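Local coordinates for protein poly-beta-1,6-N-acetyl-D-glucosamine N-deacetylase (Aggregatibacter actinomycetemcomitans, PDB 4U10) that probably removes acetyl groups from poly-beta-1,6-N-acetyl-D-glucosamine, this chain being the metal-binding polysaccharide deacetylase domain of a longer protein, at residues A[159-171]-A[178-190]. Sequence-based numbering, arbitrary orientation. Where two conformers were deposited one is given.
Sequences SQLPAVVAPEYKN and TEYKNRLVQDFSR
Arg183 and Tyr180, one helical turn apart, bind the main-chain carbonyls of a type I beta turn (Pro162 to Val165) and the residue after it, joining helix 177-199 of the polysaccharide deacetylase fold to the loop that follows strand 160-162. In Tyr180, CG lies anti to the backbone N (chi1 166°), which sends the ring from the helix into the loop. Beyond CB, CG is met by CA and CG of Pro167; Tyr180 CD2 comes 3.8 Å from Pro167 CG, which makes an off-centre CH-pi contact, 4.3 Å from the ring centroid, for which the compact, apolar proline ring with its C-H groups suits well. CD1 passes Pro167 CA, while CE1 and CZ each approach Val164 O. At the tip, Tyr180 OH donates to Val164 O over 2.7 Å, with the acceptor at the ring's edge, and Asn214 ND2 bonds the same hydroxyl. Leu184 brings both methyls up to that carbonyl, and Val164 CG2 reaches the edge of the Phe188 ring. Val164 lies about 7 Å, side chain to side chain, from the zinc ligand His149. Arg183 suits its place because its planar group can serve two carbonyls and a carboxylate: Arg183 NH2 donates to Ala166 O (3.0 Å) and forms a salt bridge with Glu175. The small Ala163 lets Arg183 NH1 approach its CB to 3.6 Å, and Arg183 NH1 bonds Ala163 O at 2.9 Å from above the carbonyl plane.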
ATOM      1  N   SER A 159     -21.879 -11.314  -9.282  1.00 33.18           N
ATOM      2  CA  SER A 159     -20.690 -10.539  -9.650  1.00 36.08           C
ATOM      3  C   SER A 159     -20.002 -10.154  -8.328  1.00 33.88           C
ATOM      4  O   SER A 159     -20.682  -9.912  -7.356  1.00 30.01           O
ATOM      5  CB  SER A 159     -21.065  -9.303 -10.513  1.00 35.58           C
ATOM      6  OG  SER A 159     -20.316  -8.106 -10.172  1.00 40.25           O
ATOM      7  N   GLN A 160     -18.663 -10.195  -8.282  1.00 33.29           N
ATOM      8  CA  GLN A 160     -17.920  -9.763  -7.095  1.00 34.23           C
ATOM      9  C   GLN A 160     -17.008  -8.582  -7.402  1.00 31.48           C
ATOM     10  O   GLN A 160     -16.288  -8.640  -8.382  1.00 34.14           O
ATOM     11  CB  GLN A 160     -17.130 -10.904  -6.512  1.00 35.14           C
ATOM     12  CG  GLN A 160     -17.728 -11.432  -5.243  1.00 38.84           C
ATOM     13  CD  GLN A 160     -16.788 -12.324  -4.526  1.00 46.90           C
ATOM     14  OE1 GLN A 160     -16.218 -11.976  -3.476  1.00 43.48           O
ATOM     15  NE2 GLN A 160     -16.582 -13.499  -5.103  1.00 50.82           N
ATOM     16  N   LEU A 161     -17.088  -7.520  -6.587  1.00 28.54           N
ATOM     17  CA  LEU A 161     -16.297  -6.270  -6.768  1.00 24.73           C
ATOM     18  C   LEU A 161     -15.546  -5.960  -5.456  1.00 23.74           C
ATOM     19  O   LEU A 161     -15.981  -6.386  -4.409  1.00 20.21           O
ATOM     20  CB  LEU A 161     -17.214  -5.094  -7.096  1.00 25.40           C
ATOM     21  CG  LEU A 161     -18.024  -5.200  -8.378  1.00 27.81           C
ATOM     22  CD1 LEU A 161     -18.894  -3.963  -8.558  1.00 27.95           C
ATOM     23  CD2 LEU A 161     -17.018  -5.402  -9.510  1.00 27.49           C
ATOM     24  N   PRO A 162     -14.403  -5.211  -5.509  1.00 23.60           N
ATOM     25  CA  PRO A 162     -13.679  -4.859  -4.286  1.00 19.83           C
ATOM     26  C   PRO A 162     -14.602  -4.204  -3.326  1.00 17.47           C
ATOM     27  O   PRO A 162     -15.285  -3.278  -3.688  1.00 17.07           O
ATOM     28  CB  PRO A 162     -12.599  -3.851  -4.784  1.00 21.69           C
ATOM     29  CG  PRO A 162     -12.345  -4.204  -6.179  1.00 22.05           C
ATOM     30  CD  PRO A 162     -13.624  -4.856  -6.711  1.00 24.95           C
ATOM     31  N   ALA A 163     -14.604  -4.677  -2.092  1.00 16.20           N
ATOM     32  CA  ALA A 163     -15.479  -4.213  -1.058  1.00 15.83           C
ATOM     33  C   ALA A 163     -15.498  -2.704  -0.826  1.00 15.88           C
ATOM     34  O   ALA A 163     -16.506  -2.164  -0.403  1.00 15.85           O
ATOM     35  CB  ALA A 163     -15.150  -4.948   0.276  1.00 16.14           C
ATOM     36  N   VAL A 164     -14.383  -2.027  -1.047  1.00 16.30           N
ATOM     37  CA  VAL A 164     -14.309  -0.606  -0.848  1.00 15.27           C
ATOM     38  C   VAL A 164     -15.255   0.138  -1.804  1.00 15.86           C
ATOM     39  O   VAL A 164     -15.819   1.146  -1.410  1.00 14.61           O
ATOM     40  CB  VAL A 164     -12.851  -0.100  -1.024  1.00 16.27           C
ATOM     41  CG1 VAL A 164     -12.781   1.422  -1.129  1.00 16.60           C
ATOM     42  CG2 VAL A 164     -12.016  -0.507   0.153  1.00 16.32           C
ATOM     43  N   VAL A 165     -15.458  -0.378  -3.017  1.00 17.12           N
ATOM     44  CA  VAL A 165     -16.027   0.456  -4.082  1.00 19.36           C
ATOM     45  C   VAL A 165     -17.415   0.052  -4.548  1.00 23.65           C
ATOM     46  O   VAL A 165     -17.892   0.632  -5.539  1.00 24.53           O
ATOM     47  CB  VAL A 165     -15.112   0.588  -5.324  1.00 19.40           C
ATOM     48  CG1 VAL A 165     -13.820   1.295  -4.953  1.00 20.27           C
ATOM     49  CG2 VAL A 165     -14.830  -0.749  -6.003  1.00 21.42           C
ATOM     50  N   ALA A 166     -18.069  -0.877  -3.835  1.00 21.99           N
ATOM     51  CA  ALA A 166     -19.371  -1.428  -4.257  1.00 22.57           C
ATOM     52  C   ALA A 166     -20.266  -1.684  -3.058  1.00 21.87           C
ATOM     53  O   ALA A 166     -19.825  -2.380  -2.160  1.00 20.17           O
ATOM     54  CB  ALA A 166     -19.127  -2.756  -4.978  1.00 23.82           C
ATOM     55  N   PRO A 167     -21.506  -1.102  -3.022  1.00 21.25           N
ATOM     56  CA  PRO A 167     -22.453  -1.609  -2.072  1.00 19.28           C
ATOM     57  C   PRO A 167     -22.637  -3.120  -2.274  1.00 17.09           C
ATOM     58  O   PRO A 167     -22.706  -3.603  -3.394  1.00 15.43           O
ATOM     59  CB  PRO A 167     -23.741  -0.850  -2.399  1.00 22.02           C
ATOM     60  CG  PRO A 167     -23.323   0.350  -3.212  1.00 23.39           C
ATOM     61  CD  PRO A 167     -22.183  -0.235  -4.018  1.00 23.33           C
ATOM     62  N   GLU A 168     -22.673  -3.830  -1.165  1.00 15.75           N
ATOM     63  CA  GLU A 168     -22.900  -5.217  -1.090  1.00 17.20           C
ATOM     64  C   GLU A 168     -24.362  -5.639  -1.314  1.00 18.45           C
ATOM     65  O   GLU A 168     -25.283  -5.012  -0.835  1.00 19.52           O
ATOM     66  CB  GLU A 168     -22.468  -5.672   0.284  1.00 18.83           C
ATOM     67  CG  GLU A 168     -22.284  -7.161   0.350  1.00 21.23           C
ATOM     68  CD  GLU A 168     -21.748  -7.648   1.693  1.00 21.34           C
ATOM     69  OE1 GLU A 168     -21.678  -6.902   2.721  1.00 22.42           O
ATOM     70  OE2 GLU A 168     -21.325  -8.782   1.673  1.00 25.17           O
ATOM     71  N   TYR A 169     -24.494  -6.739  -2.029  1.00 19.74           N
ATOM     72  CA  TYR A 169     -25.723  -7.415  -2.243  1.00 20.49           C
ATOM     73  C   TYR A 169     -25.688  -8.692  -1.417  1.00 18.87           C
ATOM     74  O   TYR A 169     -24.915  -9.568  -1.701  1.00 19.83           O
ATOM     75  CB  TYR A 169     -25.865  -7.773  -3.718  1.00 20.33           C
ATOM     76  CG  TYR A 169     -27.227  -8.312  -4.010  1.00 22.47           C
ATOM     77  CD1 TYR A 169     -28.293  -7.445  -4.317  1.00 25.19           C
ATOM     78  CD2 TYR A 169     -27.475  -9.664  -3.947  1.00 25.15           C
ATOM     79  CE1 TYR A 169     -29.582  -7.931  -4.553  1.00 26.44           C
ATOM     80  CE2 TYR A 169     -28.764 -10.174  -4.158  1.00 27.00           C
ATOM     81  CZ  TYR A 169     -29.804  -9.296  -4.469  1.00 28.05           C
ATOM     82  OH  TYR A 169     -31.055  -9.800  -4.736  1.00 24.28           O
ATOM     83  N   LYS A 170     -26.476  -8.728  -0.366  1.00 21.52           N
ATOM     84  CA  LYS A 170     -26.612  -9.893   0.534  1.00 22.39           C
ATOM     85  C   LYS A 170     -28.019  -9.832   1.101  1.00 21.61           C
ATOM     86  O   LYS A 170     -28.666  -8.755   1.117  1.00 20.00           O
ATOM     87  CB  LYS A 170     -25.574  -9.858   1.652  1.00 24.85           C
ATOM     88  CG  LYS A 170     -25.660  -8.617   2.483  1.00 27.53           C
ATOM     89  CD  LYS A 170     -24.704  -8.628   3.655  1.00 28.54           C
ATOM     90  CE  LYS A 170     -24.915  -7.340   4.409  1.00 32.49           C
ATOM     91  NZ  LYS A 170     -24.787  -6.100   3.608  1.00 35.22           N
ATOM     92  N   ASN A 171     -28.489 -10.980   1.569  1.00 21.65           N
ATOM     93  CA  ASN A 171     -29.866 -11.128   2.048  1.00 21.79           C
ATOM     94  C   ASN A 171     -30.852 -10.672   0.976  1.00 22.20           C
ATOM     95  O   ASN A 171     -31.840 -10.038   1.272  1.00 20.31           O
ATOM     96  CB  ASN A 171     -30.074 -10.330   3.320  1.00 21.13           C
ATOM     97  CG  ASN A 171     -29.090 -10.676   4.427  1.00 21.07           C
ATOM     98  OD1 ASN A 171     -28.670 -11.836   4.631  1.00 21.64           O
ATOM     99  ND2 ASN A 171     -28.738  -9.667   5.174  1.00 20.14           N
ATOM    100  N   THR A 178     -26.338   4.660   2.989  1.00 21.80           N
ATOM    101  CA  THR A 178     -25.990   4.857   4.340  1.00 23.82           C
ATOM    102  C   THR A 178     -25.330   3.670   4.973  1.00 21.31           C
ATOM    103  O   THR A 178     -24.398   3.850   5.719  1.00 22.17           O
ATOM    104  CB  THR A 178     -27.238   5.323   5.117  1.00 27.30           C
ATOM    105  OG1 THR A 178     -27.590   6.605   4.585  1.00 29.88           O
ATOM    106  CG2 THR A 178     -26.910   5.514   6.501  1.00 27.78           C
ATOM    107  N   GLU A 179     -25.790   2.463   4.661  1.00 23.37           N
ATOM    108  CA  GLU A 179     -25.159   1.237   5.164  1.00 21.47           C
ATOM    109  C   GLU A 179     -23.724   1.109   4.541  1.00 19.76           C
ATOM    110  O   GLU A 179     -22.765   0.805   5.209  1.00 19.86           O
ATOM    111  CB  GLU A 179     -26.048   0.020   4.847  1.00 25.12           C
ATOM    112  CG  GLU A 179     -27.490   0.137   5.360  1.00 29.00           C
ATOM    113  CD  GLU A 179     -28.374  -1.117   5.181  1.00 34.76           C
ATOM    114  OE1 GLU A 179     -28.713  -1.568   4.023  1.00 29.54           O
ATOM    115  OE2 GLU A 179     -28.732  -1.673   6.282  1.00 35.39           O
ATOM    116  N   TYR A 180     -23.605   1.378   3.257  1.00 17.95           N
ATOM    117  CA  TYR A 180     -22.357   1.258   2.546  1.00 19.10           C
ATOM    118  C   TYR A 180     -21.334   2.266   3.101  1.00 18.07           C
ATOM    119  O   TYR A 180     -20.175   1.923   3.425  1.00 16.62           O
ATOM    120  CB  TYR A 180     -22.651   1.453   1.033  1.00 20.87           C
ATOM    121  CG  TYR A 180     -21.444   1.678   0.192  1.00 20.74           C
ATOM    122  CD1 TYR A 180     -20.269   0.922   0.387  1.00 18.91           C
ATOM    123  CD2 TYR A 180     -21.451   2.673  -0.808  1.00 22.04           C
ATOM    124  CE1 TYR A 180     -19.174   1.155  -0.383  1.00 19.59           C
ATOM    125  CE2 TYR A 180     -20.354   2.909  -1.580  1.00 18.78           C
ATOM    126  CZ  TYR A 180     -19.209   2.188  -1.353  1.00 19.64           C
ATOM    127  OH  TYR A 180     -18.104   2.476  -2.135  1.00 17.05           O
ATOM    128  N   LYS A 181     -21.760   3.502   3.280  1.00 18.91           N
ATOM    129  CA  LYS A 181     -20.847   4.485   3.818  1.00 19.23           C
ATOM    130  C   LYS A 181     -20.375   4.137   5.214  1.00 18.47           C
ATOM    131  O   LYS A 181     -19.191   4.354   5.562  1.00 17.32           O
ATOM    132  CB  LYS A 181     -21.429   5.893   3.818  1.00 20.94           C
ATOM    133  CG  LYS A 181     -20.407   6.878   4.388  1.00 26.33           C
ATOM    134  CD  LYS A 181     -20.735   8.349   4.188  1.00 31.58           C
ATOM    135  CE  LYS A 181     -19.554   9.235   4.554  1.00 36.36           C
ATOM    136  NZ  LYS A 181     -18.387   8.940   3.665  1.00 38.62           N
ATOM    137  N   ASN A 182     -21.294   3.691   6.064  1.00 16.85           N
ATOM    138  CA  ASN A 182     -21.026   3.230   7.414  0.50 18.34           C
ATOM    139  C   ASN A 182     -19.965   2.115   7.442  1.00 17.32           C
ATOM    140  O   ASN A 182     -19.138   2.049   8.303  1.00 17.06           O
ATOM    141  CB  ASN A 182     -22.327   2.621   8.010  0.50 18.91           C
ATOM    142  CG  ASN A 182     -23.226   3.646   8.693  0.50 19.54           C
ATOM    143  OD1 ASN A 182     -22.956   4.855   8.697  0.50 17.74           O
ATOM    144  ND2 ASN A 182     -24.316   3.145   9.301  0.50 20.42           N
ATOM    145  N   ARG A 183     -20.121   1.166   6.516  1.00 15.46           N
ATOM    146  CA  ARG A 183     -19.216   0.029   6.395  1.00 15.70           C
ATOM    147  C   ARG A 183     -17.785   0.534   6.141  1.00 14.70           C
ATOM    148  O   ARG A 183     -16.891   0.088   6.807  1.00 15.07           O
ATOM    149  CB  ARG A 183     -19.647  -0.964   5.286  1.00 16.05           C
ATOM    150  CG  ARG A 183     -18.685  -2.132   5.089  1.00 15.96           C
ATOM    151  CD  ARG A 183     -19.331  -3.351   4.422  1.00 16.78           C
ATOM    152  NE  ARG A 183     -19.899  -3.007   3.111  1.00 15.53           N
ATOM    153  CZ  ARG A 183     -19.215  -2.906   1.959  1.00 17.20           C
ATOM    154  NH1 ARG A 183     -17.902  -3.184   1.886  1.00 15.97           N
ATOM    155  NH2 ARG A 183     -19.844  -2.522   0.865  1.00 15.71           N
ATOM    156  N   LEU A 184     -17.600   1.508   5.242  1.00 14.68           N
ATOM    157  CA  LEU A 184     -16.282   2.096   5.031  1.00 14.50           C
ATOM    158  C   LEU A 184     -15.758   2.950   6.195  1.00 15.03           C
ATOM    159  O   LEU A 184     -14.584   2.824   6.638  1.00 15.05           O
ATOM    160  CB  LEU A 184     -16.290   2.945   3.772  1.00 14.91           C
ATOM    161  CG  LEU A 184     -16.899   2.403   2.507  1.00 16.02           C
ATOM    162  CD1 LEU A 184     -16.570   3.356   1.366  1.00 17.55           C
ATOM    163  CD2 LEU A 184     -16.485   1.002   2.165  1.00 16.48           C
ATOM    164  N   VAL A 185     -16.601   3.839   6.731  1.00 14.97           N
ATOM    165  CA  VAL A 185     -16.184   4.665   7.827  1.00 15.14           C
ATOM    166  C   VAL A 185     -15.708   3.802   8.999  1.00 14.85           C
ATOM    167  O   VAL A 185     -14.671   4.059   9.567  1.00 14.93           O
ATOM    168  CB  VAL A 185     -17.311   5.587   8.311  1.00 15.22           C
ATOM    169  CG1 VAL A 185     -16.854   6.348   9.557  1.00 15.04           C
ATOM    170  CG2 VAL A 185     -17.683   6.573   7.191  1.00 16.81           C
ATOM    171  N   GLN A 186     -16.442   2.777   9.377  1.00 15.65           N
ATOM    172  CA  GLN A 186     -16.041   2.029  10.591  1.00 16.95           C
ATOM    173  C   GLN A 186     -14.823   1.166  10.348  1.00 15.67           C
ATOM    174  O   GLN A 186     -13.997   1.031  11.250  1.00 14.25           O
ATOM    175  CB  GLN A 186     -17.193   1.208  11.171  1.00 18.08           C
ATOM    176  CG  GLN A 186     -18.459   2.060  11.452  1.00 22.88           C
ATOM    177  CD  GLN A 186     -18.169   3.379  12.202  1.00 24.57           C
ATOM    178  OE1 GLN A 186     -18.923   4.356  12.106  1.00 31.73           O
ATOM    179  NE2 GLN A 186     -17.072   3.430  12.870  1.00 26.34           N
ATOM    180  N   ASP A 187     -14.738   0.561   9.147  1.00 14.31           N
ATOM    181  CA  ASP A 187     -13.561  -0.259   8.832  1.00 14.26           C
ATOM    182  C   ASP A 187     -12.299   0.608   8.857  1.00 14.15           C
ATOM    183  O   ASP A 187     -11.332   0.230   9.480  1.00 12.76           O
ATOM    184  CB  ASP A 187     -13.685  -0.929   7.472  1.00 14.69           C
ATOM    185  CG  ASP A 187     -12.504  -1.830   7.174  1.00 14.94           C
ATOM    186  OD1 ASP A 187     -11.535  -1.264   6.639  1.00 12.23           O
ATOM    187  OD2 ASP A 187     -12.552  -3.032   7.543  1.00 15.38           O
ATOM    188  N   PHE A 188     -12.323   1.749   8.170  1.00 13.37           N
ATOM    189  CA  PHE A 188     -11.195   2.665   8.176  1.00 12.57           C
ATOM    190  C   PHE A 188     -10.822   3.180   9.532  1.00 14.02           C
ATOM    191  O   PHE A 188      -9.651   3.315   9.854  1.00 14.75           O
ATOM    192  CB  PHE A 188     -11.389   3.841   7.205  1.00 12.80           C
ATOM    193  CG  PHE A 188     -11.658   3.431   5.785  1.00 13.00           C
ATOM    194  CD1 PHE A 188     -11.384   2.142   5.348  1.00 12.69           C
ATOM    195  CD2 PHE A 188     -12.097   4.370   4.846  1.00 11.72           C
ATOM    196  CE1 PHE A 188     -11.614   1.756   4.090  1.00 12.58           C
ATOM    197  CE2 PHE A 188     -12.333   3.999   3.548  1.00 12.41           C
ATOM    198  CZ  PHE A 188     -12.064   2.674   3.142  1.00 12.98           C
ATOM    199  N   SER A 189     -11.810   3.542  10.323  1.00 15.74           N
ATOM    200  CA  SER A 189     -11.585   3.976  11.669  1.00 16.35           C
ATOM    201  C   SER A 189     -10.991   2.858  12.575  1.00 16.74           C
ATOM    202  O   SER A 189     -10.071   3.116  13.332  1.00 13.95           O
ATOM    203  CB  SER A 189     -12.885   4.508  12.245  1.00 18.16           C
ATOM    204  OG  SER A 189     -12.825   4.443  13.635  1.00 20.72           O
ATOM    205  N   ARG A 190     -11.447   1.613  12.457  1.00 15.75           N
ATOM    206  CA  ARG A 190     -10.766   0.516  13.170  1.00 15.04           C
ATOM    207  C   ARG A 190      -9.314   0.291  12.725  1.00 14.02           C
ATOM    208  O   ARG A 190      -8.467  -0.075  13.517  1.00 13.95           O
ATOM    209  CB  ARG A 190     -11.493  -0.822  12.983  1.00 17.48           C
ATOM    210  CG  ARG A 190     -12.897  -0.903  13.567  1.00 19.74           C
ATOM    211  CD  ARG A 190     -13.558  -2.199  13.053  1.00 23.15           C
ATOM    212  NE  ARG A 190     -14.981  -2.039  13.100  1.00 29.29           N
ATOM    213  CZ  ARG A 190     -15.879  -2.463  12.218  1.00 30.94           C
ATOM    214  NH1 ARG A 190     -15.530  -3.161  11.141  1.00 28.06           N
ATOM    215  NH2 ARG A 190     -17.193  -2.185  12.456  1.00 34.99           N
TER